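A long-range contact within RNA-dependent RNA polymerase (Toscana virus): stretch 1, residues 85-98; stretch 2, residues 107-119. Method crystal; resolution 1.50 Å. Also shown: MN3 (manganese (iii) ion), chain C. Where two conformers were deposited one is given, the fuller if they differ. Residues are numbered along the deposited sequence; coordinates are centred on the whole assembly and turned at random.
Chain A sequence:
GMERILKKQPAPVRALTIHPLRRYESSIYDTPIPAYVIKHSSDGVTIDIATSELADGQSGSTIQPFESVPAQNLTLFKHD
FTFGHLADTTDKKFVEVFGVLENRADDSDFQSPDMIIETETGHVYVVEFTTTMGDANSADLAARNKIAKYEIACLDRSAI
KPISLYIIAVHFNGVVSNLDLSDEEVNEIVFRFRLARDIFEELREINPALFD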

# COMPACT_ATOMS: atom_id res chain seq x y z
N HIS A 85 1.55 -7.56 3.75
CA HIS A 85 1.75 -7.47 5.19
C HIS A 85 1.15 -6.21 5.78
O HIS A 85 1.03 -6.11 7.01
CB HIS A 85 3.25 -7.52 5.52
CG HIS A 85 4.03 -6.38 4.96
ND1 HIS A 85 4.01 -6.05 3.62
CD2 HIS A 85 4.86 -5.49 5.55
CE1 HIS A 85 4.79 -5.01 3.41
NE2 HIS A 85 5.32 -4.64 4.57
N LEU A 86 0.78 -5.25 4.95
CA LEU A 86 0.19 -3.99 5.40
C LEU A 86 -1.31 -3.96 5.21
O LEU A 86 -2.02 -3.35 6.02
CB LEU A 86 0.80 -2.81 4.64
CG LEU A 86 2.31 -2.67 4.77
CD1 LEU A 86 2.78 -1.52 3.91
CD2 LEU A 86 2.71 -2.47 6.22
N ALA A 87 -1.81 -4.59 4.15
CA ALA A 87 -3.24 -4.58 3.90
C ALA A 87 -3.58 -5.72 2.97
O ALA A 87 -2.85 -5.99 2.01
CB ALA A 87 -3.70 -3.25 3.29
N ASP A 88 -4.68 -6.39 3.25
CA ASP A 88 -5.24 -7.29 2.27
C ASP A 88 -5.88 -6.48 1.14
O ASP A 88 -6.17 -5.29 1.28
CB ASP A 88 -6.27 -8.22 2.92
CG ASP A 88 -5.64 -9.13 3.96
OD1 ASP A 88 -4.42 -9.39 3.87
OD2 ASP A 88 -6.37 -9.58 4.87
N THR A 89 -6.07 -7.14 0.00
CA THR A 89 -6.75 -6.51 -1.12
C THR A 89 -8.15 -6.05 -0.70
O THR A 89 -8.82 -6.71 0.10
CB THR A 89 -6.84 -7.49 -2.29
OG1 THR A 89 -5.57 -8.10 -2.49
CG2 THR A 89 -7.26 -6.76 -3.57
N THR A 90 -8.57 -4.91 -1.23
CA THR A 90 -9.84 -4.32 -0.81
C THR A 90 -10.60 -3.78 -2.01
O THR A 90 -10.03 -3.45 -3.05
CB THR A 90 -9.63 -3.19 0.20
OG1 THR A 90 -10.90 -2.86 0.79
CG2 THR A 90 -9.05 -1.95 -0.48
N ASP A 91 -11.92 -3.68 -1.82
CA ASP A 91 -12.82 -2.98 -2.73
C ASP A 91 -13.62 -1.92 -1.99
O ASP A 91 -14.74 -1.58 -2.39
N LYS A 92 -13.08 -1.40 -0.89
CA LYS A 92 -13.78 -0.41 -0.08
C LYS A 92 -13.76 0.95 -0.78
O LYS A 92 -12.69 1.50 -1.08
CB LYS A 92 -13.16 -0.32 1.31
CG LYS A 92 -14.05 0.39 2.32
CD LYS A 92 -13.24 1.12 3.38
CE LYS A 92 -13.16 0.29 4.64
NZ LYS A 92 -11.93 0.60 5.43
N LYS A 93 -14.94 1.49 -1.06
CA LYS A 93 -15.11 2.73 -1.80
C LYS A 93 -15.21 3.92 -0.86
O LYS A 93 -15.62 3.78 0.30
CB LYS A 93 -16.37 2.67 -2.67
CG LYS A 93 -16.57 1.37 -3.44
CD LYS A 93 -15.70 1.34 -4.67
CE LYS A 93 -16.04 0.16 -5.57
NZ LYS A 93 -15.21 0.22 -6.81
N PHE A 94 -14.84 5.10 -1.37
CA PHE A 94 -15.07 6.33 -0.62
C PHE A 94 -16.50 6.41 -0.10
O PHE A 94 -16.73 6.83 1.04
CB PHE A 94 -14.77 7.55 -1.50
CG PHE A 94 -13.31 7.90 -1.59
CD1 PHE A 94 -12.61 8.32 -0.47
CD2 PHE A 94 -12.65 7.83 -2.81
CE1 PHE A 94 -11.26 8.65 -0.57
CE2 PHE A 94 -11.31 8.16 -2.90
CZ PHE A 94 -10.62 8.57 -1.78
N VAL A 95 -17.47 5.98 -0.93
CA VAL A 95 -18.88 6.17 -0.59
C VAL A 95 -19.25 5.35 0.64
O VAL A 95 -20.18 5.72 1.38
CB VAL A 95 -19.77 5.83 -1.80
CG1 VAL A 95 -19.91 4.31 -1.99
CG2 VAL A 95 -21.15 6.47 -1.65
N GLU A 96 -18.55 4.24 0.90
CA GLU A 96 -18.85 3.46 2.09
C GLU A 96 -18.44 4.17 3.36
O GLU A 96 -18.99 3.87 4.43
CB GLU A 96 -18.16 2.10 2.00
CG GLU A 96 -18.41 1.38 0.69
CD GLU A 96 -17.62 0.10 0.58
OE1 GLU A 96 -17.52 -0.61 1.61
OE2 GLU A 96 -17.10 -0.20 -0.51
N VAL A 97 -17.51 5.11 3.29
CA VAL A 97 -17.04 5.82 4.46
C VAL A 97 -17.70 7.19 4.59
O VAL A 97 -17.99 7.63 5.70
CB VAL A 97 -15.50 5.95 4.40
CG1 VAL A 97 -14.98 6.82 5.53
CG2 VAL A 97 -14.86 4.57 4.47
N PHE A 98 -17.94 7.88 3.47
CA PHE A 98 -18.41 9.26 3.50
C PHE A 98 -19.86 9.45 3.06
O PHE A 98 -20.43 10.51 3.35
CB PHE A 98 -17.52 10.15 2.62
CG PHE A 98 -16.13 10.33 3.15
CD1 PHE A 98 -15.87 11.25 4.15
CD2 PHE A 98 -15.09 9.56 2.67
CE1 PHE A 98 -14.59 11.41 4.65
CE2 PHE A 98 -13.81 9.71 3.16
CZ PHE A 98 -13.56 10.64 4.16
N ASP A 107 -18.33 9.60 -10.03
CA ASP A 107 -17.22 8.66 -10.15
C ASP A 107 -16.33 8.69 -8.91
O ASP A 107 -15.78 7.66 -8.52
CB ASP A 107 -16.41 8.97 -11.40
CG ASP A 107 -17.14 8.58 -12.68
OD1 ASP A 107 -18.20 7.93 -12.59
OD2 ASP A 107 -16.65 8.94 -13.77
N SER A 108 -16.16 9.87 -8.29
CA SER A 108 -15.31 9.96 -7.11
C SER A 108 -15.83 9.09 -5.98
O SER A 108 -15.04 8.55 -5.19
CB SER A 108 -15.20 11.41 -6.66
OG SER A 108 -16.46 11.91 -6.26
N ASP A 109 -17.15 8.92 -5.87
CA ASP A 109 -17.70 8.10 -4.80
C ASP A 109 -17.27 6.65 -4.91
O ASP A 109 -17.22 5.93 -3.91
CB ASP A 109 -19.23 8.18 -4.81
CG ASP A 109 -19.75 9.52 -4.36
OD1 ASP A 109 -19.40 9.96 -3.24
OD2 ASP A 109 -20.51 10.14 -5.13
N PHE A 110 -16.94 6.20 -6.12
CA PHE A 110 -16.67 4.79 -6.37
C PHE A 110 -15.20 4.50 -6.61
O PHE A 110 -14.85 3.39 -7.01
CB PHE A 110 -17.52 4.31 -7.55
CG PHE A 110 -18.99 4.60 -7.37
CD1 PHE A 110 -19.67 4.08 -6.29
CD2 PHE A 110 -19.67 5.41 -8.26
CE1 PHE A 110 -21.02 4.34 -6.11
CE2 PHE A 110 -21.01 5.68 -8.08
CZ PHE A 110 -21.69 5.15 -7.01
N GLN A 111 -14.33 5.48 -6.36
CA GLN A 111 -12.91 5.20 -6.29
C GLN A 111 -12.60 4.38 -5.04
O GLN A 111 -13.26 4.49 -4.01
CB GLN A 111 -12.10 6.50 -6.26
CG GLN A 111 -12.07 7.23 -7.58
CD GLN A 111 -10.99 8.30 -7.60
OE1 GLN A 111 -11.03 9.24 -6.81
NE2 GLN A 111 -10.02 8.16 -8.49
N SER A 112 -11.54 3.57 -5.13
CA SER A 112 -11.19 2.62 -4.08
C SER A 112 -9.69 2.59 -3.86
O SER A 112 -8.98 1.73 -4.40
CB SER A 112 -11.71 1.22 -4.42
OG SER A 112 -11.41 0.29 -3.38
N PRO A 113 -9.16 3.52 -3.06
CA PRO A 113 -7.74 3.46 -2.68
C PRO A 113 -7.46 2.20 -1.88
O PRO A 113 -8.36 1.51 -1.41
CB PRO A 113 -7.53 4.72 -1.83
CG PRO A 113 -8.85 5.47 -1.86
CD PRO A 113 -9.91 4.49 -2.24
N ASP A 114 -6.17 1.89 -1.71
CA ASP A 114 -5.81 0.63 -1.06
C ASP A 114 -6.26 0.57 0.39
O ASP A 114 -6.59 -0.51 0.90
CB ASP A 114 -4.30 0.41 -1.13
CG ASP A 114 -3.85 -0.08 -2.50
OD1 ASP A 114 -4.40 -1.09 -2.98
OD2 ASP A 114 -2.98 0.56 -3.12
N MSE A 115 -6.27 1.71 1.09
CA MSE A 115 -6.75 1.75 2.47
C MSE A 115 -7.50 3.05 2.73
O MSE A 115 -7.07 4.12 2.28
CB MSE A 115 -5.60 1.62 3.48
CG MSE A 115 -4.56 0.50 3.23
SE MSE A 115 -3.27 0.43 4.67
CE MSE A 115 -4.44 -0.42 6.00
N ILE A 116 -8.63 2.96 3.44
CA ILE A 116 -9.32 4.11 4.03
C ILE A 116 -9.52 3.77 5.51
O ILE A 116 -10.31 2.87 5.84
CB ILE A 116 -10.66 4.44 3.36
CG1 ILE A 116 -10.50 4.61 1.85
CG2 ILE A 116 -11.28 5.71 3.97
CD1 ILE A 116 -11.82 4.78 1.09
N ILE A 117 -8.81 4.46 6.38
CA ILE A 117 -8.77 4.16 7.81
C ILE A 117 -9.43 5.30 8.58
O ILE A 117 -8.99 6.45 8.50
CB ILE A 117 -7.33 3.95 8.29
CG1 ILE A 117 -6.62 2.90 7.43
CG2 ILE A 117 -7.31 3.56 9.76
CD1 ILE A 117 -5.11 2.92 7.56
N GLU A 118 -10.46 4.97 9.36
CA GLU A 118 -11.19 5.93 10.16
C GLU A 118 -10.80 5.76 11.63
O GLU A 118 -10.78 4.64 12.13
CB GLU A 118 -12.70 5.73 9.94
CG GLU A 118 -13.64 6.40 10.92
CD GLU A 118 -14.79 7.12 10.22
OE1 GLU A 118 -15.40 6.53 9.31
OE2 GLU A 118 -15.09 8.27 10.59
N THR A 119 -10.48 6.87 12.30
CA THR A 119 -10.13 6.86 13.72
C THR A 119 -11.27 7.43 14.56
O THR A 119 -12.13 8.17 14.07
CB THR A 119 -8.85 7.66 13.99
OG1 THR A 119 -9.07 9.06 13.76
CG2 THR A 119 -7.71 7.18 13.10
MN MN3 C . -2.50 0.43 -5.31
O HOH W 1 -5.26 -2.93 -0.16
O HOH W 2 -8.21 -1.28 -4.04
O HOH W 3 -6.31 -3.28 -3.28
O HOH W 4 -10.27 1.42 0.52
O HOH W 5 -9.80 0.33 3.20
O HOH W 6 -13.24 1.39 -8.05
O HOH W 7 -4.35 -0.50 -6.46
O HOH W 8 -2.19 0.58 -7.65

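The two stretches bury 888 Å² between them, and the contact is held largely by main-chain carbonyls of residues 109 to 116 that find donors on residues 92 to 95. Two backbone amides point across the interface: Phe 94 N donates to Gln 111 O (3.1 Å) and Val 95 N to Asp 109 O (3.0 Å). Amides near the N-terminal end of a helix have no carbonyl within the helix to bind, and here the 3-10 segment 107-110, through Asp 109 O, and the residue just after it, through Gln 111 O, supply the acceptors. A third amide is satisfied locally, since Lys 93 N donates to Glu 96 OE2 at 2.8 Å. Gln 111 O also receives a CA-H...O contact from Lys 93 CA (3.4 Å).

The two lysines use their length to reach carbonyls on the other stretch. Lys 92 leaves its backbone sideways, but its end comes nearer, and Lys 92 NZ donates to Ile 116 O at 2.8 Å. Water 5 joins the same region, accepting from both Lys 92 NZ (3.1 Å) and Ile 116 N (2.9 Å), so the amide and the carbonyl of this strand residue are both occupied. Lys 93, extended at chi3 and chi4, donates from Lys 93 NZ to Phe 110 O at 3.2 Å; water 6 accepts from Lys 93 NZ at 2.6 Å and donates to Phe 110 O at 2.8 Å, reinforcing the direct bond.

Lys 92 O is satisfied from two sources. With chi1 of its residue in t, Ser 112 OG donates to Lys 92 O at 2.9 Å, and water 4 donates to Lys 92 O at 2.9 Å while also giving a proton to Pro 113 O at 2.7 Å. A small hydroxyl suits this site, where Lys 93 CA and Ser 112 CA are only 4.5 Å apart. Lys 92 N lies 3.4 Å from Ser 112 OG, at a poor angle; Lys 92 N instead donates to Thr 90 OG1, at 3.1 Å. Further along, water bridges the stretches: water 2 donates to Thr 90 O (3.0 Å) and Ser 112 O (3.1 Å), and water 1 lies 2.9 Å from Asp 88 O and 3.0 Å from Asp 114 O.

Apolar side chains complete the contact. Phe 94 is buried and points toward stretch 2, with Pro 113 CD over one ring face; the closest pair is Phe 94 CZ to Pro 113 CG, 3.6 Å. Ile 116 CD1 lies 3.9 Å from Phe 94 CD1. Ile 116, which has 120 Å² covered, also packs Ile 116 CG2 against Val 97 CG2 (3.8 Å); its branched side chain thus touches both Phe 94 and Val 97. Nearer the start of stretch 1, Ala 87 CB rests 3.8 Å from CG of selenomethionine Met 115.

The CA-to-CB bond of Asp 114 points away from stretch 1, and its carboxylate binds other partners: Asp 114 OD2 binds the manganese ion at 2.2 Å, while Asp 114 OD1 accepts from water 3 at 2.9 Å. Water 3 also accepts a weak hydrogen bond from Thr 90 N (3.5 Å), linking the metal-binding residue back to stretch 1.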